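Local atomic coordinates of cyclohexadienyl dehydratase (Synthetic construct, PDB entry 5JOS), a protein that probably catalyses, as an ancestral cyclohexadienyl dehydratase built on a periplasmic binding protein fold, the decarboxylating dehydration of prephenate and of arogenate in phenylalanine biosynthesis. Residues Pro105-Gly110 / Ser207-Met212; Val138-Thr143 / Val159-Val164. One frame throughout, in Å; residues are numbered along the deposited sequence.

Interaction 1: residues Pro105-Gly110 / Ser207-Met212; sequences PYMTFG and SEKGYM
Tyr106 and Phe109 both carry CG in the crowded position between backbone N and carbonyl carbon (chi1 61° and 72°), which places their rings alongside 207-212. Lys209, with CG beside its own N and a bend at chi2, runs past both. Its CB sits over one face of the Tyr106 ring, 4.0 Å from the centroid, while CD and CE lie against Phe109 CE1, the two side chains crossing at about a right angle. The opposite face of Tyr106 takes Tyr211 in an offset stack, centroids 4.2 Å apart and planes 10° from parallel, with Tyr211 OH over the ring centre. Ser207 CB lies over one face of the Phe109 ring as a CH-pi contact, 3.8 Å from the centroid.

Behind these side chains lies an antiparallel pairing of 107-109 with 207-209, at one margin of a small three-stranded sheet in the solute-binding protein fold. Phe109 and Ser207 exchange two backbone bonds: Ser207 N reaches Phe109 O at 2.9 Å nearly along the C=O axis, whereas Phe109 N approaches Ser207 O from above the carbonyl plane. Lys209 N donates to Met107 O at 2.9 Å, and Lys209 O accepts from Tyr106 N.

The buried polar tips are satisfied: Lys209 NZ bonds Gly89 O, Thr91 and Tyr33, and Tyr211 OH bonds Asp49 and Tyr237. A water links Tyr106 OH with Gly210 O, to which it donates at 2.8 Å.

Interaction 2: residues Val138-Thr143 / Val159-Val164; sequences VNPGGT and VYENNV. With BEZ (benzoic acid), chain C.
An asparagine amide joined to another asparagine from above its carbonyl plane is the odd feature here. Asn139 ND2 donates to Asn162 OD1 at 2.9 Å, and the N-H points well at the oxygen (163°). The acceptor lies in the amide plane of Asn139, yet the donor stands 44° out of the carbonyl plane of Asn162, so the bond is straight at one end and off the lone pairs at the other. Asn139 gets there with CG in the crowded position between backbone N and carbonyl carbon, Asn162 with CG anti to its carbonyl carbon. The amide planes are turned 59° apart. Asn139 OD1 is held in turn by Asn144 ND2, which fixes which way round the amide lies.

The two segments leave neighbouring parallel strands, 135-138 and 156-159, at the edge of a mixed five-stranded sheet, joined through helix 143-151 in a beta-alpha-beta crossover. The last bridge pairs Val138 with Val159, and Tyr160 N donates to Val138 O at 2.8 Å, nearly along the C=O axis. The same oxygen lies at the edge of the Tyr160 ring, in its plane.

Pro140 wedges in just beyond: CB presses on Val159 CG1 at 3.5 Å, tighter than usual, and CG lies 3.4 Å from Tyr160 O. The type I turn from Glu161 to Val164, closed by Val164 N to Glu161 O, presents Asn163 N to O2 of the bound benzoic acid in a weak bond of 3.0 Å.

How the interactions relate
Interaction 2 is nested, along the chain, inside the loop closed by interaction 1, yet the two belong to different sheets. Their centres lie about 26 Å apart and their nearest atoms about 7 Å apart, without touching. Interaction 1 is near the middle of the chain, about 5 Å from its centre, whereas interaction 2 sits on the surface, about 24 Å out. The connection is through the backbone: the chain turns a corner at Gly110, and strand 111-116 enters the five-stranded sheet whose parallel strands 135-138 and 156-159, the second of them outermost, lead into interaction 2. Benzoic acid meets the 159-164 turn, well away from the aromatic stack of interaction 1.

Interaction 1: residues Pro105-Gly110 / Ser207-Met212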
loop_
_atom_site.group_PDB
_atom_site.type_symbol
_atom_site.label_atom_id
_atom_site.label_comp_id
_atom_site.label_asym_id
_atom_site.label_seq_id
_atom_site.Cartn_x
_atom_site.Cartn_y
_atom_site.Cartn_z
ATOM N N PRO A 105 7.390 2.807 -5.992
ATOM C CA PRO A 105 6.276 2.516 -5.100
ATOM C C PRO A 105 5.165 1.904 -5.869
ATOM O O PRO A 105 4.967 2.221 -7.000
ATOM C CB PRO A 105 5.925 3.883 -4.535
ATOM C CG PRO A 105 6.495 4.882 -5.504
ATOM C CD PRO A 105 7.751 4.247 -5.998
ATOM N N TYR A 106 4.484 0.927 -5.318
ATOM C CA TYR A 106 3.301 0.423 -5.994
ATOM C C TYR A 106 1.966 0.854 -5.364
ATOM O O TYR A 106 0.886 0.546 -5.900
ATOM C CB TYR A 106 3.330 -1.114 -6.073
ATOM C CG TYR A 106 3.350 -1.815 -4.772
ATOM C CD1 TYR A 106 4.533 -2.066 -4.140
ATOM C CD2 TYR A 106 2.200 -2.269 -4.169
ATOM C CE1 TYR A 106 4.560 -2.687 -2.908
ATOM C CE2 TYR A 106 2.227 -2.907 -2.957
ATOM C CZ TYR A 106 3.427 -3.158 -2.360
ATOM O OH TYR A 106 3.535 -3.853 -1.188
ATOM N N MET A 107 2.062 1.545 -4.231
ATOM C CA MET A 107 0.937 2.168 -3.610
ATOM C C MET A 107 1.396 3.359 -2.819
ATOM O O MET A 107 2.475 3.340 -2.152
ATOM C CB MET A 107 0.279 1.161 -2.635
ATOM C CG MET A 107 -1.088 1.633 -2.199
ATOM S SD MET A 107 -1.686 0.403 -1.038
ATOM C CE MET A 107 -1.864 -0.984 -2.195
ATOM N N THR A 108 0.578 4.402 -2.853
ATOM C CA THR A 108 0.750 5.568 -1.969
ATOM C C THR A 108 -0.380 5.663 -0.962
ATOM O O THR A 108 -1.463 5.208 -1.234
ATOM C CB THR A 108 0.866 6.857 -2.733
ATOM O OG1 THR A 108 -0.261 7.014 -3.581
ATOM C CG2 THR A 108 2.099 6.790 -3.701
ATOM N N PHE A 109 -0.083 6.110 0.231
ATOM C CA PHE A 109 -1.087 6.204 1.233
ATOM C C PHE A 109 -0.800 7.269 2.258
ATOM O O PHE A 109 0.276 7.823 2.263
ATOM C CB PHE A 109 -1.266 4.818 1.886
ATOM C CG PHE A 109 -0.153 4.364 2.787
ATOM C CD1 PHE A 109 0.936 3.681 2.273
ATOM C CD2 PHE A 109 -0.238 4.520 4.113
ATOM C CE1 PHE A 109 1.946 3.255 3.105
ATOM C CE2 PHE A 109 0.758 4.091 4.967
ATOM C CZ PHE A 109 1.850 3.438 4.458
ATOM N N GLY A 110 -1.792 7.586 3.108
ATOM C CA GLY A 110 -1.572 8.394 4.288
ATOM C C GLY A 110 -2.884 8.702 4.923
ATOM O O GLY A 110 -3.354 7.921 5.711
ATOM N N SER A 207 3.070 8.475 2.548
ATOM C CA SER A 207 3.902 7.344 2.534
ATOM C C SER A 207 3.722 6.468 1.283
ATOM O O SER A 207 2.849 6.663 0.468
ATOM C CB SER A 207 3.683 6.480 3.761
ATOM O OG SER A 207 3.767 7.239 4.936
ATOM N N GLU A 208 4.554 5.453 1.189
ATOM C CA GLU A 208 4.440 4.510 0.091
ATOM C C GLU A 208 4.894 3.118 0.450
ATOM O O GLU A 208 5.602 2.881 1.465
ATOM C CB GLU A 208 5.217 5.081 -1.121
ATOM C CG GLU A 208 6.672 5.202 -0.910
ATOM C CD GLU A 208 7.441 6.000 -2.012
ATOM O OE1 GLU A 208 6.962 7.018 -2.510
ATOM O OE2 GLU A 208 8.524 5.543 -2.416
ATOM N N LYS A 209 4.453 2.175 -0.356
ATOM C CA LYS A 209 4.822 0.801 -0.196
ATOM C C LYS A 209 5.707 0.443 -1.369
ATOM O O LYS A 209 5.446 0.846 -2.512
ATOM C CB LYS A 209 3.610 -0.157 -0.335
ATOM C CG LYS A 209 2.368 0.046 0.545
ATOM C CD LYS A 209 2.708 -0.220 1.929
ATOM C CE LYS A 209 1.455 -0.357 2.793
ATOM N NZ LYS A 209 2.038 -0.630 4.151
ATOM N N GLY A 210 6.657 -0.438 -1.110
ATOM C CA GLY A 210 7.607 -0.829 -2.143
ATOM C C GLY A 210 8.047 -2.237 -1.840
ATOM O O GLY A 210 7.779 -2.803 -0.739
ATOM N N TYR A 211 8.686 -2.853 -2.830
ATOM C CA TYR A 211 9.325 -4.173 -2.629
ATOM C C TYR A 211 10.795 -3.984 -2.213
ATOM O O TYR A 211 11.520 -3.239 -2.788
ATOM C CB TYR A 211 9.135 -5.086 -3.839
ATOM C CG TYR A 211 7.657 -5.211 -4.183
ATOM C CD1 TYR A 211 6.770 -5.658 -3.279
ATOM C CD2 TYR A 211 7.181 -4.826 -5.404
ATOM C CE1 TYR A 211 5.419 -5.747 -3.588
ATOM C CE2 TYR A 211 5.842 -4.954 -5.738
ATOM C CZ TYR A 211 4.965 -5.360 -4.803
ATOM O OH TYR A 211 3.613 -5.391 -5.080
ATOM N N MET A 212 11.198 -4.707 -1.196
ATOM C CA MET A 212 12.470 -4.472 -0.582
ATOM C C MET A 212 13.486 -5.483 -1.022
ATOM O O MET A 212 13.233 -6.681 -0.944
ATOM C CB MET A 212 12.289 -4.591 0.916
ATOM C CG MET A 212 13.190 -3.720 1.723
ATOM S SD MET A 212 12.964 -3.697 3.528
ATOM C CE MET A 212 12.778 -5.364 4.030
HETATM O O HOH W 1 6.028 -4.906 -0.070
#

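Interaction 2: residues Val138-Thr143 / Val159-Val164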
loop_
_atom_site.group_PDB
_atom_site.type_symbol
_atom_site.label_atom_id
_atom_site.label_comp_id
_atom_site.label_asym_id
_atom_site.label_seq_id
_atom_site.Cartn_x
_atom_site.Cartn_y
_atom_site.Cartn_z
ATOM N N VAL A 138 -13.448 14.926 12.261
ATOM C CA VAL A 138 -12.215 14.332 12.700
ATOM C C VAL A 138 -12.276 14.042 14.188
ATOM O O VAL A 138 -13.069 14.667 14.931
ATOM C CB VAL A 138 -11.021 15.250 12.470
ATOM C CG1 VAL A 138 -10.852 15.585 11.006
ATOM C CG2 VAL A 138 -11.192 16.515 13.278
ATOM N N ASN A 139 -11.397 13.142 14.642
ATOM C CA ASN A 139 -11.169 12.964 16.071
ATOM C C ASN A 139 -10.191 14.006 16.563
ATOM O O ASN A 139 -9.434 14.551 15.789
ATOM C CB ASN A 139 -10.650 11.549 16.372
ATOM C CG ASN A 139 -9.351 11.247 15.632
ATOM O OD1 ASN A 139 -9.248 11.424 14.416
ATOM N ND2 ASN A 139 -8.358 10.895 16.354
ATOM N N PRO A 140 -10.163 14.264 17.878
ATOM C CA PRO A 140 -9.294 15.263 18.388
ATOM C C PRO A 140 -7.871 14.810 18.528
ATOM O O PRO A 140 -7.593 13.673 18.890
ATOM C CB PRO A 140 -9.803 15.527 19.832
ATOM C CG PRO A 140 -10.850 14.511 20.083
ATOM C CD PRO A 140 -10.878 13.547 18.947
ATOM N N GLY A 141 -6.987 15.743 18.292
ATOM C CA GLY A 141 -5.712 15.741 18.980
ATOM C C GLY A 141 -4.592 15.145 18.178
ATOM O O GLY A 141 -3.516 15.165 18.646
ATOM N N GLY A 142 -4.829 14.584 17.003
ATOM C CA GLY A 142 -3.694 13.932 16.258
ATOM C C GLY A 142 -3.618 14.437 14.815
ATOM O O GLY A 142 -4.043 15.556 14.474
ATOM N N THR A 143 -3.121 13.569 13.944
ATOM C CA THR A 143 -2.873 13.916 12.567
ATOM C C THR A 143 -4.143 14.163 11.734
ATOM O O THR A 143 -4.086 14.937 10.762
ATOM C CB THR A 143 -1.918 12.835 11.932
ATOM O OG1 THR A 143 -2.420 11.519 12.180
ATOM C CG2 THR A 143 -0.647 12.884 12.602
ATOM N N VAL A 159 -14.863 18.487 15.592
ATOM C CA VAL A 159 -14.069 17.565 16.355
ATOM C C VAL A 159 -14.986 16.679 17.191
ATOM O O VAL A 159 -15.835 17.164 17.931
ATOM C CB VAL A 159 -13.138 18.317 17.312
ATOM C CG1 VAL A 159 -12.214 17.371 18.091
ATOM C CG2 VAL A 159 -12.244 19.214 16.502
ATOM N N TYR A 160 -14.815 15.378 17.056
ATOM C CA TYR A 160 -15.593 14.401 17.788
ATOM C C TYR A 160 -14.771 13.891 18.983
ATOM O O TYR A 160 -14.265 14.708 19.819
ATOM C CB TYR A 160 -16.075 13.292 16.845
ATOM C CG TYR A 160 -17.080 13.814 15.830
ATOM C CD1 TYR A 160 -16.656 14.604 14.784
ATOM C CD2 TYR A 160 -18.429 13.511 15.892
ATOM C CE1 TYR A 160 -17.554 15.135 13.872
ATOM C CE2 TYR A 160 -19.351 13.997 14.921
ATOM C CZ TYR A 160 -18.881 14.799 13.927
ATOM O OH TYR A 160 -19.706 15.339 12.948
ATOM N N GLU A 161 -14.759 12.577 19.185
ATOM C CA GLU A 161 -13.864 11.945 20.187
ATOM C C GLU A 161 -13.406 10.625 19.533
ATOM O O GLU A 161 -14.107 10.139 18.608
ATOM C CB GLU A 161 -14.529 11.691 21.504
ATOM C CG GLU A 161 -14.889 12.911 22.367
ATOM C CD GLU A 161 -13.716 13.722 22.866
ATOM O OE1 GLU A 161 -12.565 13.196 22.939
ATOM O OE2 GLU A 161 -13.973 14.915 23.214
ATOM N N ASN A 162 -12.294 10.084 20.015
ATOM C CA ASN A 162 -11.651 8.957 19.341
ATOM C C ASN A 162 -12.638 7.773 19.346
ATOM O O ASN A 162 -12.754 7.163 18.360
ATOM C CB ASN A 162 -10.365 8.506 20.004
ATOM C CG ASN A 162 -9.229 9.527 19.894
ATOM O OD1 ASN A 162 -9.248 10.472 19.094
ATOM N ND2 ASN A 162 -8.240 9.321 20.685
ATOM N N ASN A 163 -13.383 7.487 20.394
ATOM C CA ASN A 163 -14.272 6.249 20.309
ATOM C C ASN A 163 -15.661 6.468 19.726
ATOM O O ASN A 163 -16.487 5.590 19.761
ATOM C CB ASN A 163 -14.313 5.526 21.622
ATOM C CG ASN A 163 -14.341 4.024 21.469
ATOM O OD1 ASN A 163 -13.769 3.482 20.585
ATOM N ND2 ASN A 163 -15.015 3.358 22.370
ATOM N N VAL A 164 -15.896 7.597 19.104
ATOM C CA VAL A 164 -17.180 7.843 18.512
ATOM C C VAL A 164 -17.099 7.194 17.152
ATOM O O VAL A 164 -16.100 7.292 16.483
ATOM C CB VAL A 164 -17.443 9.383 18.356
ATOM C CG1 VAL A 164 -18.553 9.701 17.362
ATOM C CG2 VAL A 164 -17.780 10.008 19.709
HETATM C C BEZ C . -11.042 8.194 23.799
HETATM O O1 BEZ C . -10.015 8.882 23.532
HETATM O O2 BEZ C . -12.108 8.093 23.089
HETATM C C1 BEZ C . -10.942 7.478 25.113
HETATM C C2 BEZ C . -11.837 6.482 25.465
HETATM C C3 BEZ C . -11.727 5.873 26.697
HETATM C C4 BEZ C . -10.753 6.258 27.594
HETATM C C5 BEZ C . -9.905 7.287 27.279
HETATM C C6 BEZ C . -9.981 7.867 26.028
#